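Local coordinates for protein cytosol aminopeptidase (Coxiella burnetii, PDB 3IJ3) that probably acts as a manganese-dependent aminopeptidase of the M17 family, removing amino acids from the N-termini of peptides, at residues V347-L360 / F438-A452. Sequence-based numbering, arbitrary orientation.
Sequences VKEDPDLIIDFSTL and FVSDQIPWAHFDIFA
Ile354 to Thr359 pair in parallel register with Trp445 to Ile450, the two strand axes inclined by 22° and 4.7 Å apart at their closest. Seven backbone hydrogen bonds join them, from Ile354 N to Pro444 O (3.0 Å) through to Leu360 N to Ile450 O (2.9 Å).

Among side chains, Asp356 bridges two rings of the partner strand. With CG lodged between backbone N and carbonyl carbon (chi1 80°), its buried carboxylate accepts from Trp445 NE1 at OD2 (2.8 Å), on the anti side, the oxygen lying near the indole plane. OD1 accepts from His447 ND1, a bond whose modelled length is too short to be trusted.

On the opposite face, that of Ile355, Phe357 and Phe448, the two phenylalanine rings lie nearly parallel (planes 13° apart) but offset with little overlap (centroids 5.3 Å); Phe357 CD1 touches Phe448 CB (3.8 Å). Ile355 CG2 meets the Phe448 ring edge. At the N-terminal end of the pairing, Ile443 CD1 reaches Val347 CB (3.7 Å) and Ile443 CG2 meets Ile354 CD1 (3.8 Å).

The pair lies inside the catalytic domain's mixed sheet, between strands 244-252 (parallel to 353-359) and 374-377 (antiparallel to 445-454). Thr359 OG1 is hydrogen-bonded to Asp273 of the lithium site; helices 275-289 and 470-481 pack on the Phe357 face.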
ATOM      1  N   VAL A 347     -40.302  13.482   3.247  1.00 16.56           N
ATOM      2  CA  VAL A 347     -41.179  13.464   2.066  1.00 17.70           C
ATOM      3  C   VAL A 347     -42.653  13.158   2.372  1.00 18.11           C
ATOM      4  O   VAL A 347     -43.529  13.562   1.617  1.00 18.52           O
ATOM      5  CB  VAL A 347     -40.672  12.501   0.943  1.00 19.07           C
ATOM      6  CG1 VAL A 347     -39.335  12.975   0.376  1.00 17.68           C
ATOM      7  CG2 VAL A 347     -40.627  11.093   1.423  1.00 22.18           C
ATOM      8  N   LYS A 348     -42.921  12.450   3.467  1.00 19.67           N
ATOM      9  CA  LYS A 348     -44.293  12.095   3.844  1.00 20.64           C
ATOM     10  C   LYS A 348     -45.225  13.295   3.972  1.00 20.87           C
ATOM     11  O   LYS A 348     -46.421  13.171   3.744  1.00 21.94           O
ATOM     12  CB  LYS A 348     -44.313  11.305   5.155  1.00 22.72           C
ATOM     13  CG  LYS A 348     -43.731   9.903   5.065  1.00 25.05           C
ATOM     14  CD  LYS A 348     -43.828   9.198   6.418  1.00 32.11           C
ATOM     15  CE  LYS A 348     -43.208   7.804   6.387  1.00 36.03           C
ATOM     16  NZ  LYS A 348     -43.965   6.817   5.543  1.00 38.99           N
ATOM     17  N   GLU A 349     -44.682  14.451   4.332  1.00 20.53           N
ATOM     18  CA  GLU A 349     -45.478  15.675   4.488  1.00 20.46           C
ATOM     19  C   GLU A 349     -45.660  16.476   3.193  1.00 19.42           C
ATOM     20  O   GLU A 349     -46.304  17.534   3.214  1.00 20.50           O
ATOM     21  CB  GLU A 349     -44.807  16.596   5.522  1.00 20.87           C
ATOM     22  CG  GLU A 349     -44.767  16.035   6.918  1.00 23.09           C
ATOM     23  CD  GLU A 349     -44.205  17.009   7.933  1.00 27.62           C
ATOM     24  OE1 GLU A 349     -43.142  17.619   7.660  1.00 23.45           O
ATOM     25  OE2 GLU A 349     -44.805  17.122   9.035  1.00 29.30           O
ATOM     26  N   ASP A 350     -45.083  16.010   2.082  1.00 18.58           N
ATOM     27  CA  ASP A 350     -45.146  16.730   0.806  1.00 19.48           C
ATOM     28  C   ASP A 350     -44.745  18.214   1.020  1.00 18.40           C
ATOM     29  O   ASP A 350     -45.506  19.143   0.713  1.00 17.95           O
ATOM     30  CB  ASP A 350     -46.542  16.643   0.175  1.00 20.30           C
ATOM     31  CG  ASP A 350     -46.557  17.138  -1.261  1.00 24.27           C
ATOM     32  OD1 ASP A 350     -45.483  17.110  -1.908  1.00 25.29           O
ATOM     33  OD2 ASP A 350     -47.630  17.563  -1.739  1.00 27.06           O
ATOM     34  N   PRO A 351     -43.544  18.432   1.562  1.00 17.31           N
ATOM     35  CA  PRO A 351     -43.096  19.778   1.854  1.00 17.27           C
ATOM     36  C   PRO A 351     -42.836  20.599   0.607  1.00 17.53           C
ATOM     37  O   PRO A 351     -42.669  20.036  -0.490  1.00 16.16           O
ATOM     38  CB  PRO A 351     -41.794  19.549   2.651  1.00 17.72           C
ATOM     39  CG  PRO A 351     -41.273  18.259   2.171  1.00 17.26           C
ATOM     40  CD  PRO A 351     -42.484  17.437   1.779  1.00 17.48           C
ATOM     41  N   ASP A 352     -42.808  21.924   0.766  1.00 16.32           N
ATOM     42  CA  ASP A 352     -42.537  22.821  -0.364  1.00 16.01           C
ATOM     43  C   ASP A 352     -41.078  22.724  -0.817  1.00 15.58           C
ATOM     44  O   ASP A 352     -40.771  22.944  -1.997  1.00 15.31           O
ATOM     45  CB  ASP A 352     -42.845  24.269   0.022  1.00 17.07           C
ATOM     46  CG  ASP A 352     -42.957  25.189  -1.176  1.00 20.30           C
ATOM     47  OD1 ASP A 352     -43.754  24.885  -2.083  1.00 19.72           O
ATOM     48  OD2 ASP A 352     -42.320  26.263  -1.195  1.00 21.90           O
ATOM     49  N   LEU A 353     -40.187  22.381   0.123  1.00 16.02           N
ATOM     50  CA  LEU A 353     -38.753  22.290  -0.132  1.00 14.44           C
ATOM     51  C   LEU A 353     -38.055  21.433   0.908  1.00 15.57           C
ATOM     52  O   LEU A 353     -38.420  21.474   2.087  1.00 15.39           O
ATOM     53  CB  LEU A 353     -38.129  23.707  -0.037  1.00 14.32           C
ATOM     54  CG  LEU A 353     -36.606  23.813  -0.152  1.00 15.17           C
ATOM     55  CD1 LEU A 353     -36.155  23.441  -1.564  1.00 15.48           C
ATOM     56  CD2 LEU A 353     -36.200  25.254   0.215  1.00 16.53           C
ATOM     57  N   ILE A 354     -37.095  20.638   0.455  1.00 13.97           N
ATOM     58  CA  ILE A 354     -36.224  19.862   1.340  1.00 12.75           C
ATOM     59  C   ILE A 354     -34.791  20.255   0.999  1.00 13.98           C
ATOM     60  O   ILE A 354     -34.432  20.284  -0.185  1.00 14.52           O
ATOM     61  CB  ILE A 354     -36.341  18.333   1.163  1.00 13.48           C
ATOM     62  CG1 ILE A 354     -37.780  17.874   1.395  1.00 14.16           C
ATOM     63  CG2 ILE A 354     -35.320  17.602   2.125  1.00 13.31           C
ATOM     64  CD1 ILE A 354     -38.029  16.365   1.075  1.00 16.69           C
ATOM     65  N   ILE A 355     -33.976  20.568   2.008  1.00 14.84           N
ATOM     66  CA  ILE A 355     -32.561  20.852   1.778  1.00 15.64           C
ATOM     67  C   ILE A 355     -31.775  19.995   2.737  1.00 16.26           C
ATOM     68  O   ILE A 355     -32.045  19.992   3.961  1.00 16.91           O
ATOM     69  CB  ILE A 355     -32.164  22.311   2.025  1.00 15.45           C
ATOM     70  CG1 ILE A 355     -32.926  23.259   1.098  1.00 19.08           C
ATOM     71  CG2 ILE A 355     -30.623  22.484   1.815  1.00 16.68           C
ATOM     72  CD1 ILE A 355     -32.639  24.701   1.365  1.00 22.87           C
ATOM     73  N   ASP A 356     -30.841  19.211   2.207  1.00 16.24           N
ATOM     74  CA  ASP A 356     -29.955  18.414   3.064  1.00 16.49           C
ATOM     75  C   ASP A 356     -28.500  18.872   2.959  1.00 16.25           C
ATOM     76  O   ASP A 356     -28.060  19.418   1.938  1.00 15.11           O
ATOM     77  CB  ASP A 356     -30.117  16.901   2.887  1.00 19.38           C
ATOM     78  CG  ASP A 356     -29.420  16.341   1.700  1.00 24.10           C
ATOM     79  OD1 ASP A 356     -28.157  16.305   1.716  1.00 29.77           O
ATOM     80  OD2 ASP A 356     -30.124  15.817   0.792  1.00 24.93           O
ATOM     81  N   PHE A 357     -27.787  18.690   4.065  1.00 16.31           N
ATOM     82  CA  PHE A 357     -26.372  19.047   4.179  1.00 15.80           C
ATOM     83  C   PHE A 357     -25.655  17.804   4.651  1.00 15.75           C
ATOM     84  O   PHE A 357     -26.054  17.189   5.654  1.00 15.75           O
ATOM     85  CB  PHE A 357     -26.147  20.150   5.196  1.00 16.24           C
ATOM     86  CG  PHE A 357     -26.739  21.473   4.804  1.00 16.70           C
ATOM     87  CD1 PHE A 357     -26.003  22.367   4.041  1.00 17.70           C
ATOM     88  CD2 PHE A 357     -28.000  21.820   5.210  1.00 21.26           C
ATOM     89  CE1 PHE A 357     -26.526  23.598   3.695  1.00 18.59           C
ATOM     90  CE2 PHE A 357     -28.558  23.054   4.842  1.00 22.16           C
ATOM     91  CZ  PHE A 357     -27.816  23.937   4.097  1.00 21.54           C
ATOM     92  N   SER A 358     -24.620  17.437   3.926  1.00 15.73           N
ATOM     93  CA  SER A 358     -23.849  16.259   4.238  1.00 16.74           C
ATOM     94  C   SER A 358     -22.376  16.534   4.026  1.00 18.16           C
ATOM     95  O   SER A 358     -22.005  17.259   3.145  1.00 18.16           O
ATOM     96  CB  SER A 358     -24.309  15.126   3.333  1.00 19.51           C
ATOM     97  OG  SER A 358     -23.702  13.916   3.699  1.00 23.10           O
ATOM     98  N   THR A 359     -21.534  15.987   4.889  1.00 23.94           N
ATOM     99  CA  THR A 359     -20.092  16.156   4.733  1.00 25.48           C
ATOM    100  C   THR A 359     -19.491  15.079   3.850  1.00 29.17           C
ATOM    101  O   THR A 359     -19.879  13.883   3.870  1.00 28.66           O
ATOM    102  CB  THR A 359     -19.352  16.161   6.062  1.00 25.79           C
ATOM    103  OG1 THR A 359     -19.846  15.086   6.884  1.00 24.37           O
ATOM    104  CG2 THR A 359     -19.544  17.491   6.776  1.00 26.52           C
ATOM    105  N   LEU A 360     -18.512  15.520   3.062  1.00 32.38           N
ATOM    106  CA  LEU A 360     -17.757  14.655   2.166  1.00 33.96           C
ATOM    107  C   LEU A 360     -16.709  13.882   2.925  1.00 34.69           C
ATOM    108  O   LEU A 360     -16.090  14.444   3.836  1.00 36.48           O
ATOM    109  CB  LEU A 360     -16.971  15.516   1.168  1.00 34.33           C
ATOM    110  CG  LEU A 360     -17.782  16.196   0.099  1.00 35.12           C
ATOM    111  CD1 LEU A 360     -17.074  17.309  -0.594  1.00 34.24           C
ATOM    112  CD2 LEU A 360     -18.232  15.089  -0.884  1.00 38.47           C
ATOM    113  N   PHE A 438     -34.891   8.133  -2.621  1.00 15.24           N
ATOM    114  CA  PHE A 438     -35.795   8.364  -1.459  1.00 15.89           C
ATOM    115  C   PHE A 438     -36.612   9.642  -1.541  1.00 18.47           C
ATOM    116  O   PHE A 438     -37.439   9.930  -0.649  1.00 18.64           O
ATOM    117  CB  PHE A 438     -34.972   8.290  -0.176  1.00 15.41           C
ATOM    118  CG  PHE A 438     -34.300   6.953  -0.008  1.00 13.27           C
ATOM    119  CD1 PHE A 438     -34.961   5.923   0.659  1.00 14.59           C
ATOM    120  CD2 PHE A 438     -33.057   6.688  -0.587  1.00 16.47           C
ATOM    121  CE1 PHE A 438     -34.390   4.652   0.779  1.00 15.43           C
ATOM    122  CE2 PHE A 438     -32.479   5.412  -0.478  1.00 16.04           C
ATOM    123  CZ  PHE A 438     -33.162   4.387   0.203  1.00 14.21           C
ATOM    124  N   VAL A 439     -36.422  10.391  -2.623  1.00 18.07           N
ATOM    125  CA  VAL A 439     -37.133  11.660  -2.805  1.00 18.96           C
ATOM    126  C   VAL A 439     -37.794  11.800  -4.168  1.00 19.49           C
ATOM    127  O   VAL A 439     -37.117  11.796  -5.202  1.00 20.37           O
ATOM    128  CB  VAL A 439     -36.155  12.850  -2.660  1.00 19.34           C
ATOM    129  CG1 VAL A 439     -36.932  14.184  -2.751  1.00 21.05           C
ATOM    130  CG2 VAL A 439     -35.397  12.788  -1.343  1.00 21.23           C
ATOM    131  N   SER A 440     -39.119  11.937  -4.172  1.00 20.58           N
ATOM    132  CA  SER A 440     -39.875  12.142  -5.396  1.00 20.58           C
ATOM    133  C   SER A 440     -39.372  13.344  -6.206  1.00 20.89           C
ATOM    134  O   SER A 440     -39.032  14.386  -5.634  1.00 16.36           O
ATOM    135  CB  SER A 440     -41.342  12.414  -5.062  1.00 22.41           C
ATOM    136  OG  SER A 440     -42.077  12.693  -6.237  1.00 24.73           O
ATOM    137  N   ASP A 441     -39.351  13.209  -7.536  1.00 21.49           N
ATOM    138  CA  ASP A 441     -39.005  14.339  -8.408  1.00 23.70           C
ATOM    139  C   ASP A 441     -40.015  15.480  -8.257  1.00 22.01           C
ATOM    140  O   ASP A 441     -39.725  16.622  -8.657  1.00 21.77           O
ATOM    141  CB  ASP A 441     -38.970  13.929  -9.890  1.00 26.37           C
ATOM    142  CG  ASP A 441     -37.742  13.116 -10.260  1.00 29.52           C
ATOM    143  OD1 ASP A 441     -36.740  13.109  -9.512  1.00 37.32           O
ATOM    144  OD2 ASP A 441     -37.788  12.494 -11.340  1.00 37.85           O
ATOM    145  N   GLN A 442     -41.193  15.190  -7.692  1.00 21.04           N
ATOM    146  CA  GLN A 442     -42.235  16.219  -7.500  1.00 21.71           C
ATOM    147  C   GLN A 442     -42.045  17.115  -6.274  1.00 19.91           C
ATOM    148  O   GLN A 442     -42.803  18.078  -6.082  1.00 20.84           O
ATOM    149  CB  GLN A 442     -43.640  15.587  -7.448  1.00 23.52           C
ATOM    150  CG  GLN A 442     -43.936  14.671  -8.656  1.00 29.73           C
ATOM    151  CD  GLN A 442     -43.645  15.334  -9.998  1.00 36.82           C
ATOM    152  OE1 GLN A 442     -43.049  14.715 -10.887  1.00 44.32           O
ATOM    153  NE2 GLN A 442     -44.019  16.612 -10.135  1.00 41.12           N
ATOM    154  N   ILE A 443     -41.078  16.779  -5.422  1.00 17.37           N
ATOM    155  CA  ILE A 443     -40.775  17.571  -4.237  1.00 16.83           C
ATOM    156  C   ILE A 443     -39.442  18.282  -4.491  1.00 16.31           C
ATOM    157  O   ILE A 443     -38.431  17.616  -4.657  1.00 16.63           O
ATOM    158  CB  ILE A 443     -40.644  16.667  -2.989  1.00 15.80           C
ATOM    159  CG1 ILE A 443     -41.959  15.934  -2.715  1.00 19.47           C
ATOM    160  CG2 ILE A 443     -40.222  17.485  -1.761  1.00 16.58           C
ATOM    161  CD1 ILE A 443     -41.836  14.800  -1.663  1.00 20.71           C
ATOM    162  N   PRO A 444     -39.431  19.626  -4.500  1.00 15.13           N
ATOM    163  CA  PRO A 444     -38.156  20.343  -4.748  1.00 14.22           C
ATOM    164  C   PRO A 444     -37.144  19.987  -3.664  1.00 14.40           C
ATOM    165  O   PRO A 444     -37.431  20.132  -2.472  1.00 14.12           O
ATOM    166  CB  PRO A 444     -38.568  21.818  -4.691  1.00 14.91           C
ATOM    167  CG  PRO A 444     -39.987  21.804  -5.027  1.00 15.76           C
ATOM    168  CD  PRO A 444     -40.550  20.576  -4.395  1.00 15.49           C
ATOM    169  N   TRP A 445     -35.991  19.490  -4.089  1.00 13.65           N
ATOM    170  CA  TRP A 445     -34.952  19.005  -3.159  1.00 13.52           C
ATOM    171  C   TRP A 445     -33.544  19.397  -3.587  1.00 13.51           C
ATOM    172  O   TRP A 445     -33.150  19.184  -4.748  1.00 14.48           O
ATOM    173  CB  TRP A 445     -35.088  17.464  -3.054  1.00 13.25           C
ATOM    174  CG  TRP A 445     -33.916  16.761  -2.451  1.00 13.23           C
ATOM    175  CD1 TRP A 445     -33.428  16.889  -1.173  1.00 18.14           C
ATOM    176  CD2 TRP A 445     -33.091  15.779  -3.099  1.00 13.63           C
ATOM    177  NE1 TRP A 445     -32.318  16.061  -1.000  1.00 17.03           N
ATOM    178  CE2 TRP A 445     -32.103  15.369  -2.168  1.00 15.76           C
ATOM    179  CE3 TRP A 445     -33.084  15.211  -4.382  1.00 18.22           C
ATOM    180  CZ2 TRP A 445     -31.124  14.422  -2.481  1.00 15.73           C
ATOM    181  CZ3 TRP A 445     -32.074  14.258  -4.690  1.00 19.04           C
ATOM    182  CH2 TRP A 445     -31.120  13.893  -3.735  1.00 17.46           C
ATOM    183  N   ALA A 446     -32.778  19.952  -2.640  1.00 13.97           N
ATOM    184  CA  ALA A 446     -31.398  20.332  -2.861  1.00 14.60           C
ATOM    185  C   ALA A 446     -30.551  19.579  -1.830  1.00 14.20           C
ATOM    186  O   ALA A 446     -30.934  19.478  -0.653  1.00 14.22           O
ATOM    187  CB  ALA A 446     -31.178  21.871  -2.703  1.00 14.00           C
ATOM    188  N   HIS A 447     -29.440  19.031  -2.295  1.00 13.13           N
ATOM    189  CA  HIS A 447     -28.485  18.294  -1.463  1.00 13.31           C
ATOM    190  C   HIS A 447     -27.135  18.968  -1.597  1.00 12.81           C
ATOM    191  O   HIS A 447     -26.625  19.150  -2.715  1.00 14.11           O
ATOM    192  CB  HIS A 447     -28.419  16.847  -1.939  1.00 14.60           C
ATOM    193  CG  HIS A 447     -27.197  16.101  -1.501  1.00 19.59           C
ATOM    194  ND1 HIS A 447     -27.009  15.658  -0.210  1.00 23.65           N
ATOM    195  CD2 HIS A 447     -26.137  15.648  -2.212  1.00 24.05           C
ATOM    196  CE1 HIS A 447     -25.849  15.038  -0.130  1.00 19.34           C
ATOM    197  NE2 HIS A 447     -25.314  14.989  -1.334  1.00 27.95           N
ATOM    198  N   PHE A 448     -26.550  19.310  -0.451  1.00 13.50           N
ATOM    199  CA  PHE A 448     -25.268  19.938  -0.390  1.00 13.65           C
ATOM    200  C   PHE A 448     -24.219  18.995   0.195  1.00 14.18           C
ATOM    201  O   PHE A 448     -24.423  18.425   1.302  1.00 16.27           O
ATOM    202  CB  PHE A 448     -25.287  21.197   0.491  1.00 14.14           C
ATOM    203  CG  PHE A 448     -25.945  22.360  -0.144  1.00 16.43           C
ATOM    204  CD1 PHE A 448     -25.212  23.233  -0.924  1.00 19.95           C
ATOM    205  CD2 PHE A 448     -27.293  22.592   0.023  1.00 17.32           C
ATOM    206  CE1 PHE A 448     -25.831  24.319  -1.527  1.00 18.68           C
ATOM    207  CE2 PHE A 448     -27.913  23.690  -0.580  1.00 17.82           C
ATOM    208  CZ  PHE A 448     -27.185  24.535  -1.347  1.00 17.66           C
ATOM    209  N   ASP A 449     -23.140  18.794  -0.551  0.50 14.18           N
ATOM    210  CA  ASP A 449     -21.982  18.027  -0.071  0.50 14.75           C
ATOM    211  C   ASP A 449     -20.973  19.102   0.290  0.50 14.45           C
ATOM    212  O   ASP A 449     -20.570  19.920  -0.566  0.50 15.82           O
ATOM    213  CB  ASP A 449     -21.414  17.093  -1.122  0.50 15.09           C
ATOM    214  CG  ASP A 449     -22.279  15.891  -1.352  0.50 16.87           C
ATOM    215  OD1 ASP A 449     -22.901  15.438  -0.381  0.50 17.70           O
ATOM    216  OD2 ASP A 449     -22.321  15.393  -2.509  0.50 18.44           O
ATOM    217  N   ILE A 450     -20.581  19.124   1.554  1.00 13.58           N
ATOM    218  CA  ILE A 450     -19.652  20.151   2.048  1.00 14.64           C
ATOM    219  C   ILE A 450     -18.454  19.552   2.796  1.00 15.58           C
ATOM    220  O   ILE A 450     -18.550  18.442   3.331  1.00 16.61           O
ATOM    221  CB  ILE A 450     -20.407  21.107   3.017  1.00 15.57           C
ATOM    222  CG1 ILE A 450     -20.953  20.324   4.217  1.00 17.26           C
ATOM    223  CG2 ILE A 450     -21.546  21.846   2.312  1.00 17.35           C
ATOM    224  CD1 ILE A 450     -21.599  21.205   5.303  1.00 21.89           C
ATOM    225  N   PHE A 451     -17.348  20.281   2.831  1.00 14.00           N
ATOM    226  CA  PHE A 451     -16.164  19.789   3.551  1.00 13.58           C
ATOM    227  C   PHE A 451     -16.210  20.237   5.044  1.00 13.30           C
ATOM    228  O   PHE A 451     -15.736  19.523   5.927  1.00 14.70           O
ATOM    229  CB  PHE A 451     -14.915  20.235   2.809  1.00 14.84           C
ATOM    230  CG  PHE A 451     -13.643  19.688   3.373  1.00 15.57           C
ATOM    231  CD1 PHE A 451     -13.365  18.348   3.296  1.00 17.53           C
ATOM    232  CD2 PHE A 451     -12.700  20.523   3.924  1.00 16.74           C
ATOM    233  CE1 PHE A 451     -12.190  17.834   3.816  1.00 19.80           C
ATOM    234  CE2 PHE A 451     -11.516  20.000   4.421  1.00 15.34           C
ATOM    235  CZ  PHE A 451     -11.277  18.667   4.363  1.00 17.16           C
ATOM    236  N   ALA A 452     -16.773  21.424   5.298  1.00 14.08           N
ATOM    237  CA  ALA A 452     -17.009  21.946   6.651  1.00 14.32           C
ATOM    238  C   ALA A 452     -15.767  22.124   7.498  1.00 11.62           C
ATOM    239  O   ALA A 452     -15.841  22.020   8.708  1.00 11.91           O
ATOM    240  CB  ALA A 452     -18.035  21.042   7.393  1.00 14.18           C
TER
HETATM  241  O   HOH W   1     -45.404  17.661  -4.514  1.00 44.22           O